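Local coordinates for putative Lipoprotein (Clostridium perfringens, PDB 5J7R) that is a putative lipoprotein with a sporulation and spore germination (GerMN-type) family region and may act at the cell envelope, at the interface of chains A and B. Sequence-based numbering; all coordinates share one arbitrary frame. Chains: chain A/B, Putative Lipoprotein.

The interface of chains A and B. Residues chain A 25, 27, 49, 54; chain B 22, 55, 58-59.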
# COMPACT_ATOMS: atom_id res chain seq x y z
N ILE A 25 8.14 1.38 0.35
CA ILE A 25 8.13 2.17 -0.88
C ILE A 25 9.04 3.37 -0.62
O ILE A 25 8.75 4.21 0.22
CB ILE A 25 6.74 2.65 -1.34
CG1 ILE A 25 5.74 1.49 -1.30
CG2 ILE A 25 6.84 3.32 -2.71
CD1 ILE A 25 4.32 1.86 -1.66
N LEU A 27 10.34 6.77 -1.49
CA LEU A 27 9.91 7.93 -2.25
C LEU A 27 10.49 9.23 -1.72
O LEU A 27 11.24 9.25 -0.75
CB LEU A 27 8.39 8.11 -2.08
CG LEU A 27 7.48 6.97 -2.50
CD1 LEU A 27 6.03 7.24 -2.11
CD2 LEU A 27 7.59 6.73 -3.99
N VAL A 49 8.15 4.82 2.95
CA VAL A 49 6.80 4.53 3.35
C VAL A 49 6.71 3.05 3.55
O VAL A 49 6.93 2.30 2.63
CB VAL A 49 5.80 4.89 2.23
CG1 VAL A 49 4.38 4.54 2.65
CG2 VAL A 49 5.90 6.36 1.87
N ILE A 54 1.21 1.75 6.96
CA ILE A 54 0.15 2.67 6.51
C ILE A 54 -1.19 1.96 6.39
O ILE A 54 -2.19 2.55 6.70
CB ILE A 54 0.43 3.61 5.31
CG1 ILE A 54 0.47 2.89 3.98
CG2 ILE A 54 1.67 4.42 5.60
CD1 ILE A 54 0.52 3.86 2.81
N ILE B 22 -0.05 0.48 -5.69
CA ILE B 22 -0.45 -0.59 -4.75
C ILE B 22 -1.76 -1.28 -5.16
O ILE B 22 -1.91 -2.47 -4.98
CB ILE B 22 -0.63 -0.05 -3.31
CG1 ILE B 22 0.60 0.77 -2.88
CG2 ILE B 22 -0.89 -1.22 -2.36
CD1 ILE B 22 0.44 1.49 -1.56
N LEU B 55 -1.79 5.84 0.21
CA LEU B 55 -0.41 6.30 0.04
C LEU B 55 -0.40 7.81 -0.19
O LEU B 55 0.36 8.54 0.46
CB LEU B 55 0.27 5.60 -1.13
CG LEU B 55 1.73 5.98 -1.40
CD1 LEU B 55 2.61 5.69 -0.19
CD2 LEU B 55 2.22 5.21 -2.61
N TYR B 58 -1.13 9.64 2.92
CA TYR B 58 0.02 9.63 3.80
C TYR B 58 1.04 10.70 3.36
O TYR B 58 1.55 11.45 4.20
CB TYR B 58 0.68 8.25 3.78
CG TYR B 58 1.81 8.10 4.75
CD1 TYR B 58 1.58 7.72 6.07
CD2 TYR B 58 3.12 8.34 4.35
CE1 TYR B 58 2.62 7.58 6.97
CE2 TYR B 58 4.17 8.21 5.25
CZ TYR B 58 3.91 7.83 6.55
OH TYR B 58 4.93 7.68 7.44
N LEU B 59 1.31 10.77 2.06
CA LEU B 59 2.23 11.76 1.48
C LEU B 59 1.79 13.19 1.78
O LEU B 59 2.61 14.01 2.21
CB LEU B 59 2.39 11.58 -0.03
CG LEU B 59 3.08 10.29 -0.49
CD1 LEU B 59 3.04 10.16 -2.01
CD2 LEU B 59 4.51 10.25 0.01
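Strands 24-32 and 42-50 of chain A, in extended conformation at A:Ile25 and A:Val49, lay one side of their hairpin over helix 51-65 of chain B, which presents B:Leu55, B:Tyr58 and B:Leu59 from neighbouring turns. In this putative lipoprotein, which carries a sporulation and spore germination (GerMN-type) family region, the patch is an apolar contact in which a strand pair and a helix of chain A pack on the chain B helix, repeated with the chains exchanged by the two-fold; the dimer may or may not form in the cell. B:Leu55 lies at its middle: its CD1 meets A:Val49 CG1 at 3.5 Å, and its other methyl, CD2, points to A:Ile25 CD1, 4.1 Å away. B:Leu55 CG stands opposite the backbone N (chi1 -179°), which carries the branch off the helix toward the strands. A:Ile25 CD1 also reaches B:Ile22 CD1 at 3.9 Å, extending the apolar surface to the loop that leads into strand 24-32 of chain B. At the other end, A:Leu27 CD1 touches B:Leu59 CD2 at 4.0 Å, the two side chains crossing at about a right angle. A:Ile54, on the chain A helix, divides its branches: CD1 packs on the helix backbone at B:Leu55 CA (3.8 Å), whereas CG2 sits over one face of the B:Tyr58 ring, 3.7 Å from the centroid and shifted toward the rim, a CH-pi contact. With chi1 at 72°, A:Ile54 CG1 lies between the backbone N and carbonyl carbon, directing the two branches to these separate targets.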